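Local coordinates for vacuolar-sorting protein BRO1 (PDB 1ZB1), which acts in endosomal multivesicular-body sorting, helping to concentrate cargo proteins and recruiting the DOA4 deubiquitinase to endosomes, at residues Lys7-Asp12 with Thr249-Phe254; Ala102-Ala107 with Pro242-Thr247; Cys124-Ile129 with Glu160-Asn165; Pro170-Asp173 with Glu177-Arg180; Asp227-Ile232 with Val236-Glu241. All blocks are in the same frame, centred on the assembly; numbering follows the deposited sequence.

Contact 1. Residues Lys7-Asp12 with Thr249-Phe254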
# COMPACT_ATOMS: atom_id res chain seq x y z
N LYS A 7 0.19 -19.01 2.78
CA LYS A 7 0.19 -17.97 3.80
C LYS A 7 0.58 -16.65 3.13
O LYS A 7 1.51 -16.60 2.33
CB LYS A 7 1.20 -18.30 4.90
CG LYS A 7 1.12 -19.72 5.45
CD LYS A 7 -0.22 -20.00 6.11
CE LYS A 7 -0.23 -21.38 6.77
NZ LYS A 7 0.02 -22.49 5.79
N PRO A 8 -0.13 -15.56 3.46
CA PRO A 8 0.15 -14.24 2.88
C PRO A 8 1.42 -13.60 3.42
O PRO A 8 1.68 -13.63 4.63
CB PRO A 8 -1.10 -13.44 3.25
CG PRO A 8 -1.45 -14.00 4.58
CD PRO A 8 -1.29 -15.49 4.37
N TYR A 9 2.21 -13.03 2.53
CA TYR A 9 3.45 -12.36 2.89
C TYR A 9 3.28 -10.86 2.62
O TYR A 9 3.28 -10.43 1.47
CB TYR A 9 4.60 -12.90 2.04
CG TYR A 9 5.96 -12.37 2.43
CD1 TYR A 9 6.78 -13.09 3.30
CD2 TYR A 9 6.42 -11.15 1.95
CE1 TYR A 9 8.03 -12.61 3.67
CE2 TYR A 9 7.67 -10.66 2.31
CZ TYR A 9 8.47 -11.39 3.18
OH TYR A 9 9.71 -10.93 3.54
N LEU A 10 3.15 -10.07 3.68
CA LEU A 10 2.97 -8.62 3.54
C LEU A 10 4.21 -7.83 3.95
O LEU A 10 4.82 -8.11 4.99
CB LEU A 10 1.77 -8.16 4.38
CG LEU A 10 0.43 -8.83 4.05
CD1 LEU A 10 -0.65 -8.30 4.98
CD2 LEU A 10 0.07 -8.56 2.60
N PHE A 11 4.59 -6.85 3.13
CA PHE A 11 5.75 -6.02 3.42
C PHE A 11 5.46 -5.13 4.62
O PHE A 11 4.35 -4.60 4.76
CB PHE A 11 6.11 -5.14 2.21
CG PHE A 11 6.64 -5.90 1.03
CD1 PHE A 11 7.17 -7.18 1.17
CD2 PHE A 11 6.63 -5.32 -0.24
CE1 PHE A 11 7.68 -7.88 0.08
CE2 PHE A 11 7.14 -6.01 -1.35
CZ PHE A 11 7.67 -7.29 -1.19
N ASP A 12 6.45 -4.96 5.49
CA ASP A 12 6.28 -4.14 6.68
C ASP A 12 6.79 -2.72 6.40
O ASP A 12 8.00 -2.50 6.33
CB ASP A 12 7.06 -4.75 7.84
CG ASP A 12 6.54 -4.30 9.19
OD1 ASP A 12 5.39 -4.67 9.54
OD2 ASP A 12 7.27 -3.58 9.90
N THR A 249 9.77 -10.02 -7.49
CA THR A 249 10.09 -10.78 -8.69
C THR A 249 9.53 -12.21 -8.60
O THR A 249 9.01 -12.74 -9.58
CB THR A 249 11.61 -10.85 -8.92
OG1 THR A 249 12.11 -9.52 -9.12
CG2 THR A 249 11.94 -11.70 -10.14
N CYS A 250 9.64 -12.82 -7.43
CA CYS A 250 9.13 -14.17 -7.25
C CYS A 250 7.62 -14.18 -7.48
O CYS A 250 7.10 -15.00 -8.25
CB CYS A 250 9.45 -14.66 -5.84
SG CYS A 250 9.00 -16.38 -5.53
N LYS A 251 6.92 -13.26 -6.82
CA LYS A 251 5.47 -13.17 -6.95
C LYS A 251 4.99 -12.96 -8.38
O LYS A 251 4.01 -13.58 -8.81
CB LYS A 251 4.91 -12.06 -6.04
CG LYS A 251 4.95 -12.40 -4.54
CD LYS A 251 4.19 -11.38 -3.69
CE LYS A 251 4.11 -11.82 -2.23
NZ LYS A 251 3.41 -10.82 -1.35
N LEU A 252 5.67 -12.11 -9.14
CA LEU A 252 5.23 -11.87 -10.52
C LEU A 252 5.27 -13.16 -11.35
O LEU A 252 4.33 -13.45 -12.08
CB LEU A 252 6.06 -10.77 -11.17
CG LEU A 252 7.40 -11.00 -11.86
CD1 LEU A 252 7.18 -11.64 -13.23
CD2 LEU A 252 8.10 -9.65 -12.03
N HIS A 253 6.34 -13.94 -11.23
CA HIS A 253 6.42 -15.20 -11.97
C HIS A 253 5.46 -16.22 -11.39
O HIS A 253 4.79 -16.95 -12.13
CB HIS A 253 7.84 -15.77 -11.93
CG HIS A 253 8.83 -15.00 -12.74
ND1 HIS A 253 8.71 -14.85 -14.11
CD2 HIS A 253 9.96 -14.34 -12.38
CE1 HIS A 253 9.73 -14.12 -14.55
NE2 HIS A 253 10.49 -13.80 -13.53
N PHE A 254 5.37 -16.29 -10.06
CA PHE A 254 4.49 -17.26 -9.42
C PHE A 254 3.01 -17.07 -9.79
O PHE A 254 2.30 -18.05 -10.03
CB PHE A 254 4.61 -17.20 -7.90
CG PHE A 254 3.73 -18.18 -7.20
CD1 PHE A 254 4.02 -19.54 -7.23
CD2 PHE A 254 2.59 -17.76 -6.52
CE1 PHE A 254 3.19 -20.47 -6.61
CE2 PHE A 254 1.75 -18.68 -5.89
CZ PHE A 254 2.05 -20.04 -5.94
O HOH W 1 1.93 -13.54 -0.13

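Contact 2. Residues Ala102-Ala107 with Pro242-Thr247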
# COMPACT_ATOMS: atom_id res chain seq x y z
N ALA A 102 11.81 7.90 7.18
CA ALA A 102 11.51 6.54 7.65
C ALA A 102 12.80 5.73 7.69
O ALA A 102 13.64 5.84 6.79
CB ALA A 102 10.49 5.87 6.73
N GLU A 103 12.97 4.92 8.73
CA GLU A 103 14.18 4.12 8.88
C GLU A 103 14.04 2.67 8.43
O GLU A 103 13.50 1.84 9.16
CB GLU A 103 14.65 4.16 10.34
CG GLU A 103 15.14 5.53 10.77
CD GLU A 103 15.56 5.59 12.23
OE1 GLU A 103 16.21 6.59 12.61
OE2 GLU A 103 15.23 4.66 12.99
N TYR A 104 14.51 2.36 7.23
CA TYR A 104 14.44 0.99 6.73
C TYR A 104 15.74 0.26 7.02
O TYR A 104 15.84 -0.52 7.97
CB TYR A 104 14.18 0.97 5.22
CG TYR A 104 12.89 1.62 4.77
CD1 TYR A 104 12.89 2.92 4.28
CD2 TYR A 104 11.68 0.93 4.82
CE1 TYR A 104 11.72 3.52 3.85
CE2 TYR A 104 10.49 1.52 4.39
CZ TYR A 104 10.52 2.82 3.91
OH TYR A 104 9.37 3.43 3.47
N SER A 105 16.74 0.52 6.18
CA SER A 105 18.05 -0.09 6.31
C SER A 105 19.02 0.73 5.47
O SER A 105 20.00 1.28 5.99
CB SER A 105 18.04 -1.54 5.79
OG SER A 105 17.23 -2.37 6.59
N SER A 106 18.73 0.82 4.18
CA SER A 106 19.55 1.57 3.24
C SER A 106 19.47 3.07 3.49
O SER A 106 20.41 3.81 3.21
CB SER A 106 19.12 1.25 1.81
OG SER A 106 19.26 -0.13 1.52
N ALA A 107 18.34 3.52 4.03
CA ALA A 107 18.14 4.94 4.32
C ALA A 107 19.02 5.39 5.49
O ALA A 107 19.71 4.58 6.11
CB ALA A 107 16.67 5.21 4.64
N PRO A 242 15.76 -3.78 1.08
CA PRO A 242 16.43 -4.55 0.03
C PRO A 242 15.73 -5.89 -0.25
O PRO A 242 15.64 -6.33 -1.39
CB PRO A 242 17.84 -4.74 0.59
CG PRO A 242 18.04 -3.49 1.38
CD PRO A 242 16.73 -3.35 2.10
N LYS A 243 15.23 -6.51 0.81
CA LYS A 243 14.54 -7.80 0.71
C LYS A 243 13.32 -7.81 -0.21
O LYS A 243 12.96 -8.85 -0.76
CB LYS A 243 14.10 -8.27 2.10
CG LYS A 243 15.23 -8.68 3.02
CD LYS A 243 14.71 -8.92 4.43
CE LYS A 243 13.56 -9.92 4.45
NZ LYS A 243 13.03 -10.12 5.82
N TRP A 244 12.67 -6.65 -0.38
CA TRP A 244 11.48 -6.57 -1.21
C TRP A 244 11.68 -6.89 -2.68
O TRP A 244 10.80 -7.47 -3.33
CB TRP A 244 10.85 -5.17 -1.11
CG TRP A 244 10.38 -4.79 0.26
CD1 TRP A 244 10.22 -5.62 1.34
CD2 TRP A 244 9.96 -3.49 0.69
NE1 TRP A 244 9.73 -4.91 2.41
CE2 TRP A 244 9.56 -3.60 2.04
CE3 TRP A 244 9.89 -2.24 0.06
CZ2 TRP A 244 9.09 -2.51 2.78
CZ3 TRP A 244 9.42 -1.15 0.80
CH2 TRP A 244 9.03 -1.29 2.14
N LYS A 245 12.83 -6.51 -3.23
CA LYS A 245 13.09 -6.73 -4.64
C LYS A 245 12.95 -8.19 -5.08
O LYS A 245 12.27 -8.49 -6.06
CB LYS A 245 14.49 -6.23 -4.99
CG LYS A 245 14.74 -6.07 -6.48
CD LYS A 245 16.11 -5.48 -6.76
CE LYS A 245 16.29 -5.16 -8.23
NZ LYS A 245 16.08 -6.37 -9.07
N THR A 246 13.56 -9.11 -4.34
CA THR A 246 13.50 -10.52 -4.71
C THR A 246 12.10 -11.11 -4.57
O THR A 246 11.69 -11.94 -5.37
CB THR A 246 14.49 -11.36 -3.88
OG1 THR A 246 14.15 -11.30 -2.49
CG2 THR A 246 15.91 -10.83 -4.07
N THR A 247 11.36 -10.68 -3.55
CA THR A 247 10.01 -11.19 -3.33
C THR A 247 9.01 -10.71 -4.38
O THR A 247 8.10 -11.45 -4.77
CB THR A 247 9.53 -10.82 -1.92
OG1 THR A 247 10.35 -11.51 -0.96
CG2 THR A 247 8.08 -11.22 -1.71

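Contact 3. Residues Cys124-Ile129 with Glu160-Asn165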
# COMPACT_ATOMS: atom_id res chain seq x y z
N CYS A 124 3.52 14.60 5.64
CA CYS A 124 4.13 13.63 6.55
C CYS A 124 3.07 12.86 7.34
O CYS A 124 3.17 11.64 7.52
CB CYS A 124 5.11 14.32 7.49
SG CYS A 124 6.66 14.86 6.67
N THR A 125 2.05 13.57 7.80
CA THR A 125 0.97 12.94 8.54
C THR A 125 0.23 11.93 7.64
O THR A 125 -0.08 10.81 8.07
CB THR A 125 -0.03 14.00 9.06
OG1 THR A 125 0.60 14.80 10.07
CG2 THR A 125 -1.27 13.33 9.64
N LEU A 126 -0.06 12.32 6.40
CA LEU A 126 -0.77 11.42 5.48
C LEU A 126 0.07 10.21 5.11
O LEU A 126 -0.45 9.11 4.87
CB LEU A 126 -1.21 12.19 4.22
CG LEU A 126 -1.89 11.38 3.11
CD1 LEU A 126 -3.05 10.55 3.68
CD2 LEU A 126 -2.40 12.34 2.05
N PHE A 127 1.39 10.39 5.07
CA PHE A 127 2.28 9.27 4.78
C PHE A 127 2.09 8.22 5.89
O PHE A 127 1.98 7.01 5.64
CB PHE A 127 3.73 9.75 4.75
CG PHE A 127 4.73 8.67 4.42
CD1 PHE A 127 5.21 7.82 5.41
CD2 PHE A 127 5.18 8.50 3.11
CE1 PHE A 127 6.13 6.81 5.12
CE2 PHE A 127 6.10 7.49 2.79
CZ PHE A 127 6.58 6.64 3.79
N ASN A 128 2.05 8.69 7.14
CA ASN A 128 1.87 7.77 8.26
C ASN A 128 0.47 7.15 8.27
O ASN A 128 0.30 5.99 8.64
CB ASN A 128 2.17 8.49 9.59
CG ASN A 128 3.68 8.61 9.85
OD1 ASN A 128 4.48 7.99 9.15
ND2 ASN A 128 4.06 9.38 10.86
N ILE A 129 -0.54 7.92 7.84
CA ILE A 129 -1.91 7.40 7.77
C ILE A 129 -1.93 6.21 6.81
O ILE A 129 -2.52 5.16 7.09
CB ILE A 129 -2.87 8.50 7.27
CG1 ILE A 129 -3.13 9.52 8.39
CG2 ILE A 129 -4.18 7.89 6.78
CD1 ILE A 129 -3.95 10.73 7.97
N GLU A 160 -1.32 7.17 -3.35
CA GLU A 160 -1.59 7.69 -4.68
C GLU A 160 -1.80 9.20 -4.62
O GLU A 160 -1.25 9.95 -5.43
CB GLU A 160 -2.84 7.00 -5.25
CG GLU A 160 -3.30 7.53 -6.60
CD GLU A 160 -4.46 6.73 -7.16
OE1 GLU A 160 -5.54 6.71 -6.54
OE2 GLU A 160 -4.28 6.12 -8.24
N TYR A 161 -2.61 9.64 -3.66
CA TYR A 161 -2.88 11.07 -3.48
C TYR A 161 -1.60 11.83 -3.17
O TYR A 161 -1.37 12.94 -3.66
CB TYR A 161 -3.88 11.28 -2.34
CG TYR A 161 -4.24 12.74 -2.09
CD1 TYR A 161 -5.32 13.33 -2.74
CD2 TYR A 161 -3.49 13.52 -1.21
CE1 TYR A 161 -5.65 14.66 -2.52
CE2 TYR A 161 -3.80 14.86 -0.98
CZ TYR A 161 -4.89 15.42 -1.64
OH TYR A 161 -5.23 16.74 -1.41
N LEU A 162 -0.75 11.22 -2.34
CA LEU A 162 0.53 11.82 -1.99
C LEU A 162 1.43 12.00 -3.23
O LEU A 162 2.04 13.06 -3.42
CB LEU A 162 1.25 10.94 -0.97
CG LEU A 162 0.73 11.00 0.48
CD1 LEU A 162 1.35 9.87 1.29
CD2 LEU A 162 1.08 12.36 1.11
N SER A 163 1.51 10.98 -4.07
CA SER A 163 2.37 11.07 -5.25
C SER A 163 1.88 12.10 -6.26
O SER A 163 2.67 12.73 -6.95
CB SER A 163 2.50 9.71 -5.94
OG SER A 163 1.30 9.35 -6.58
N GLU A 164 0.56 12.27 -6.34
CA GLU A 164 -0.00 13.23 -7.29
C GLU A 164 -0.18 14.65 -6.75
O GLU A 164 -0.37 15.58 -7.53
CB GLU A 164 -1.35 12.72 -7.80
CG GLU A 164 -1.31 11.31 -8.35
CD GLU A 164 -2.64 10.86 -8.92
OE1 GLU A 164 -3.70 11.22 -8.36
OE2 GLU A 164 -2.63 10.14 -9.94
N ASN A 165 -0.11 14.83 -5.43
CA ASN A 165 -0.33 16.16 -4.86
C ASN A 165 0.81 16.90 -4.16
O ASN A 165 0.71 18.11 -3.96
CB ASN A 165 -1.54 16.10 -3.93
CG ASN A 165 -2.84 15.93 -4.69
OD1 ASN A 165 -3.42 16.91 -5.16
ND2 ASN A 165 -3.29 14.69 -4.84

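Contact 4. Residues Pro170-Asp173 with Glu177-Arg180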
# COMPACT_ATOMS: atom_id res chain seq x y z
N PRO A 170 11.13 17.91 1.02
CA PRO A 170 12.56 17.79 1.34
C PRO A 170 12.91 16.34 1.72
O PRO A 170 14.07 15.96 1.73
CB PRO A 170 12.72 18.75 2.51
CG PRO A 170 11.39 18.63 3.22
CD PRO A 170 10.42 18.67 2.05
N SER A 171 11.88 15.54 2.02
CA SER A 171 12.10 14.14 2.42
C SER A 171 12.01 13.14 1.27
O SER A 171 11.10 13.21 0.43
CB SER A 171 11.08 13.73 3.49
OG SER A 171 11.21 12.34 3.77
N VAL A 172 12.94 12.20 1.26
CA VAL A 172 12.98 11.16 0.23
C VAL A 172 11.71 10.32 0.24
O VAL A 172 11.28 9.81 -0.80
CB VAL A 172 14.22 10.23 0.43
CG1 VAL A 172 14.19 9.59 1.81
CG2 VAL A 172 14.23 9.15 -0.64
N ASP A 173 11.10 10.17 1.42
CA ASP A 173 9.87 9.39 1.57
C ASP A 173 8.72 9.97 0.75
O ASP A 173 7.84 9.23 0.31
CB ASP A 173 9.42 9.37 3.03
CG ASP A 173 10.39 8.66 3.94
OD1 ASP A 173 10.66 9.18 5.05
OD2 ASP A 173 10.87 7.58 3.55
N GLU A 177 7.92 9.58 -7.04
CA GLU A 177 8.15 8.22 -7.54
C GLU A 177 8.17 7.17 -6.43
O GLU A 177 7.84 6.00 -6.66
CB GLU A 177 9.45 8.16 -8.37
CG GLU A 177 10.73 8.52 -7.63
CD GLU A 177 10.94 10.03 -7.45
OE1 GLU A 177 12.00 10.41 -6.91
OE2 GLU A 177 10.05 10.82 -7.84
N ASN A 178 8.54 7.58 -5.22
CA ASN A 178 8.58 6.63 -4.12
C ASN A 178 7.20 6.37 -3.52
O ASN A 178 6.90 5.25 -3.11
CB ASN A 178 9.57 7.09 -3.04
CG ASN A 178 11.01 7.06 -3.54
OD1 ASN A 178 11.38 6.20 -4.33
ND2 ASN A 178 11.82 8.00 -3.06
N THR A 179 6.34 7.39 -3.49
CA THR A 179 5.00 7.18 -2.97
C THR A 179 4.18 6.41 -4.01
O THR A 179 3.25 5.67 -3.68
CB THR A 179 4.30 8.51 -2.61
OG1 THR A 179 4.56 9.49 -3.63
CG2 THR A 179 4.80 9.01 -1.25
N ARG A 180 4.54 6.56 -5.29
CA ARG A 180 3.85 5.83 -6.35
C ARG A 180 4.19 4.34 -6.19
O ARG A 180 3.33 3.46 -6.32
CB ARG A 180 4.32 6.33 -7.72
CG ARG A 180 3.69 5.61 -8.91
CD ARG A 180 2.58 6.45 -9.53
NE ARG A 180 1.27 6.14 -8.96
CZ ARG A 180 0.22 6.94 -9.04
NH1 ARG A 180 0.31 8.11 -9.65
NH2 ARG A 180 -0.94 6.56 -8.51

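Contact 5. Residues Asp227-Ile232 with Val236-Glu241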
# COMPACT_ATOMS: atom_id res chain seq x y z
N ASP A 227 9.30 -3.41 -12.33
CA ASP A 227 9.83 -2.44 -13.29
C ASP A 227 10.44 -1.21 -12.63
O ASP A 227 11.44 -0.68 -13.12
CB ASP A 227 8.73 -1.99 -14.27
CG ASP A 227 8.36 -3.07 -15.27
OD1 ASP A 227 9.08 -4.09 -15.35
OD2 ASP A 227 7.35 -2.90 -15.98
N PHE A 228 9.86 -0.75 -11.52
CA PHE A 228 10.39 0.41 -10.83
C PHE A 228 11.74 0.11 -10.19
O PHE A 228 12.65 0.94 -10.23
CB PHE A 228 9.43 0.89 -9.75
CG PHE A 228 9.95 2.05 -8.96
CD1 PHE A 228 10.08 3.31 -9.54
CD2 PHE A 228 10.31 1.89 -7.62
CE1 PHE A 228 10.57 4.39 -8.81
CE2 PHE A 228 10.80 2.97 -6.88
CZ PHE A 228 10.93 4.22 -7.48
N MET A 229 11.86 -1.07 -9.59
CA MET A 229 13.09 -1.47 -8.91
C MET A 229 14.17 -1.96 -9.88
O MET A 229 15.32 -2.16 -9.49
CB MET A 229 12.78 -2.58 -7.90
CG MET A 229 11.63 -2.24 -6.96
SD MET A 229 11.11 -3.65 -5.95
CE MET A 229 12.15 -3.41 -4.54
N LYS A 230 13.80 -2.14 -11.15
CA LYS A 230 14.73 -2.60 -12.17
C LYS A 230 15.63 -1.46 -12.66
O LYS A 230 16.81 -1.66 -12.94
CB LYS A 230 13.98 -3.19 -13.35
CG LYS A 230 14.88 -3.61 -14.51
CD LYS A 230 14.07 -4.13 -15.69
CE LYS A 230 13.31 -5.40 -15.33
NZ LYS A 230 12.53 -5.93 -16.49
N GLU A 231 15.05 -0.26 -12.75
CA GLU A 231 15.79 0.91 -13.21
C GLU A 231 16.98 1.17 -12.27
O GLU A 231 17.89 1.93 -12.59
CB GLU A 231 14.88 2.14 -13.23
CG GLU A 231 14.42 2.60 -11.86
CD GLU A 231 13.38 3.70 -11.92
OE1 GLU A 231 13.01 4.23 -10.84
OE2 GLU A 231 12.92 4.04 -13.04
N ILE A 232 16.95 0.51 -11.12
CA ILE A 232 18.02 0.65 -10.14
C ILE A 232 18.59 -0.73 -9.80
O ILE A 232 17.91 -1.57 -9.20
CB ILE A 232 17.51 1.35 -8.86
CG1 ILE A 232 18.65 1.51 -7.86
CG2 ILE A 232 16.35 0.57 -8.25
CD1 ILE A 232 18.27 2.34 -6.66
N VAL A 236 21.36 -1.74 -2.44
CA VAL A 236 21.46 -0.82 -1.31
C VAL A 236 21.01 0.59 -1.69
O VAL A 236 21.04 1.50 -0.86
CB VAL A 236 22.91 -0.77 -0.77
CG1 VAL A 236 22.96 -0.00 0.55
CG2 VAL A 236 23.44 -2.19 -0.57
N ALA A 237 20.59 0.77 -2.94
CA ALA A 237 20.14 2.08 -3.40
C ALA A 237 18.63 2.17 -3.57
O ALA A 237 18.07 3.26 -3.64
CB ALA A 237 20.84 2.44 -4.72
N ILE A 238 17.96 1.01 -3.64
CA ILE A 238 16.51 0.99 -3.79
C ILE A 238 15.90 1.66 -2.56
O ILE A 238 16.45 1.56 -1.46
CB ILE A 238 15.99 -0.46 -3.93
CG1 ILE A 238 16.55 -1.08 -5.22
CG2 ILE A 238 14.46 -0.46 -3.97
CD1 ILE A 238 16.03 -2.47 -5.52
N TYR A 239 14.78 2.34 -2.75
CA TYR A 239 14.11 3.06 -1.67
C TYR A 239 13.77 2.34 -0.35
O TYR A 239 14.25 2.74 0.71
CB TYR A 239 12.84 3.73 -2.21
CG TYR A 239 11.98 4.33 -1.12
CD1 TYR A 239 12.48 5.31 -0.27
CD2 TYR A 239 10.69 3.86 -0.90
CE1 TYR A 239 11.72 5.80 0.79
CE2 TYR A 239 9.92 4.35 0.15
CZ TYR A 239 10.44 5.31 0.99
OH TYR A 239 9.69 5.76 2.04
N GLY A 240 12.95 1.30 -0.41
CA GLY A 240 12.56 0.62 0.82
C GLY A 240 13.52 -0.38 1.43
O GLY A 240 14.66 -0.04 1.77
N GLU A 241 13.05 -1.61 1.59
CA GLU A 241 13.86 -2.68 2.15
C GLU A 241 14.46 -3.48 1.00
O GLU A 241 13.77 -3.82 0.04
CB GLU A 241 12.99 -3.61 3.01
CG GLU A 241 12.37 -2.93 4.21
CD GLU A 241 13.38 -2.63 5.30
OE1 GLU A 241 14.57 -2.46 4.98
OE2 GLU A 241 12.98 -2.56 6.48

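Contact 1. Residues Lys7-Asp12 with Thr249-Phe254
Tyr9 and Lys251 join the extended N-terminal arm of the Bro1 domain to one of its long helices, 242-269, and the pair illustrates how a buried lysine can supply one of the ties of a loop without regular structure. The arm arrives over helix 176-198, where Pro8 packs on Leu193 and Leu196. At Tyr9 the main chain becomes the target: Lys251 NZ donates a hydrogen bond to Tyr9 O at 2.8 Å. The ammonium group lies in the carbonyl plane, at a C=O...N angle of 152°. It gets there because the lysine chain is fully extended beyond CG and spans the distance between the helix and the arm. NZ also lies at the edge of the Tyr9 ring, near its plane, and 4.2 Å from Tyr9 CB. A salt bridge to Glu192 gives the buried charge an anionic partner, which probably helps to stabilise the ammonium form. The backbone N of Tyr9 is taken up by a water at 2.7 Å, and that same water accepts a second, weak bond from Lys251 NZ at 3.3 Å. Leu10 follows, its carbonyl accepting from Arg138. Phe11 then receives a backbone hydrogen bond partner in Glu189, stacks its ring on Trp244, and places CE1 at the edge of the Tyr9 ring, in its plane. The Phe11 ring also offers a face to Lys251 NZ, which stands 25° off the ring normal, but the separation is long and this cation-pi approach is at most a weak attraction.

Contact 2. Residues Ala102-Ala107 with Pro242-Thr247
Tyr104 brings its ring against the indole of Trp244, CE2 of the tyrosine lying 3.9 Å from CH2 of the tryptophan. The two side chains cross at about a right angle, with their ring planes at 79° and the centroids of the tyrosine ring and the indole six-membered ring 5.9 Å apart. One corner of each ring does the touching. In Trp244, CG stands beside the backbone N (chi1 -62°), which directs the indole off the helix toward the loop. The polar end of the tyrosine is held from outside the contact, its hydroxyl being hydrogen-bonded to that of Tyr239. A second, more superficial touch lies at Pro242: Ser105 CB approaches its CD at 4.3 Å, while Ser106 OG is modelled 3.6 Å from Pro242 CG, less certainly because Ser106 is poorly ordered. Ser105 OG turns back to its own chain and makes a poorly directed bond to Tyr104 O at 2.7 Å, from above the carbonyl plane; Glu241 OE1 is also within hydrogen-bonding distance of this hydroxyl. Residues 102-107 belong to the loop joining the antiparallel strands 97-100 and 112-115, a beta-hairpin that packs through Tyr104 on the start of helix 242-269 in the largely helical Bro1 domain.

Contact 3. Residues Cys124-Ile129 with Glu160-Asn165
Helices 124-129 and 160-165 run nearly antiparallel, at 152°, with a closest axial approach of 10.3 Å, and Phe127 and Leu162 lie nearest in register. Two leucines, with Tyr161 and Phe127 beside them, make the contact. Leu126 and Leu162 slide past each other in opposite directions, and CD2 of Leu126 meets CD2 of Leu162 at 3.6 Å. The same Leu126 methyl reaches Tyr161 CD2, also at 3.6 Å, where the two side chains cross at about a right angle. The other branch of Leu162 serves a different neighbour: its CD1 presses on the backbone of Phe127, 3.7 Å from CA. The tyrosine ring is itself backed by an amide from its own helix. Asn165 ND2 sits 3.2 Å above the ring plane, over its centre, while donating to Tyr161 O at 2.9 Å; the bond is fairly straight (160°), lies on a carbonyl lone pair and holds the amide in place at the last turn of the helix. Successive helices paired in this way form an alpha-helical hairpin, consistent with the TPR-like clan of the domain. Around it, helix 65-86 supplies Tyr76 against Leu126, helix 176-198 packs Leu182 on Phe127 and Thr179 on Leu162, and strand 97-100 brings Trp99 onto Cys124 and Thr125.

Contact 4. Residues Pro170-Asp173 with Glu177-Arg180
An ST turn and a short 3-10 segment lead into helix 176-198, and Asn178, in the first turn of that helix, bonds back to the main chain of Val172. Its ND2 donates to Val172 O at 2.9 Å with an N-H...O angle of 161°. The acceptor lies close to the plane of the asparagine amide, whereas the donor stands tilted by 28° from the carbonyl plane of the valine. With CG anti to the carbonyl carbon of its own residue (chi1 -67°), the amide points toward the loop, and ND2 also rests 3.6 Å from Val172 CG2, a methyl that covers the flank of the bond. Next to it, Thr179 turns CG2 rather than its hydroxyl to the loop, placing this methyl 3.4 Å from Asp173 O. That carbonyl oxygen is buried and has no hydrogen-bonding partner in the model. In the ST turn itself, Ser171 OG accepts from Asp173 N, two residues on, at 3.2 Å. Asp173 starts away from segment 177-180; its carboxylate is held by a salt bridge to Lys16, a hydrogen bond from Ala102 N and one with Tyr239 OH. Phe120 and Phe127 of helix 118-139 touch Pro170 and Asp173 of the loop, while Phe228 of helix 208-230 and Leu162 of helix 146-165 pack on Asn178 and Thr179 of the helix.

Contact 5. Residues Asp227-Ile232 with Val236-Glu241
Ile238 packs into the corner where helix 208-230 gives way to a loop: its CG1-CD1 branch touches both Ile232 and Met229, its CG2 Met229 alone. From CB the side chain divides. CG1, anti to the carbonyl carbon (chi1 -63°), meets CG2 of Ile232 at 3.5 Å, tighter than usual for two carbons, and the two isoleucine side chains pass each other at a slant. The other branch, CG2, turns to the methionine and finds its terminal methyl, CE, at 3.8 Å. At the tip, Ile238 CD1 reaches back to the root of that methionine, 4.0 Å from Met229 CB and equally close to Met229 O. The same CD1 comes within 4.1 Å of Ile232 CG2, so that the end of this branch touches both residues. The methionine crosses the isoleucine at about a right angle, its CG-SD torsion (chi3 92°) turning CE toward Ile238 CG2. The arrangement is a small apolar cluster within the helix-loop-helix connection between helices 208-230 and 242-269 of the Bro1 domain, where Ile238 packs on residues at and just beyond the end of the first helix. Trp244 and Lys245 of the second helix close in on Met229, and Lys245 also touches Ile238. Ile232 also meets Ala237, its CG1 3.9 Å from the alanine CB; the CD1 of Ile232 is modelled implausibly near the alanine backbone, and the detail at that methyl is doubtful.

The five contacts are linked by touches within the Bro1 domain, with no ligand in the model. Two pairs lie closest, contacts 2 and 5 and contacts 3 and 4, each with centres about 9 Å apart. Contacts 2, 4 and 5 are joined by a short chain of probable hydrogen bonds: Tyr104 OH lies 2.7 Å from Tyr239 OH, which in turn lies 2.6 Å from Asp173 OD2. Contact 3 abuts this chain through Phe127 CZ, 3.7 Å from Tyr239 OH. Contacts 1 and 2 share helix 242-269 and touch where Phe11 CD1 approaches Trp244 CD1 at 3.4 Å, whereas contact 1 stays about 10 Å, nearest atoms, from contact 3.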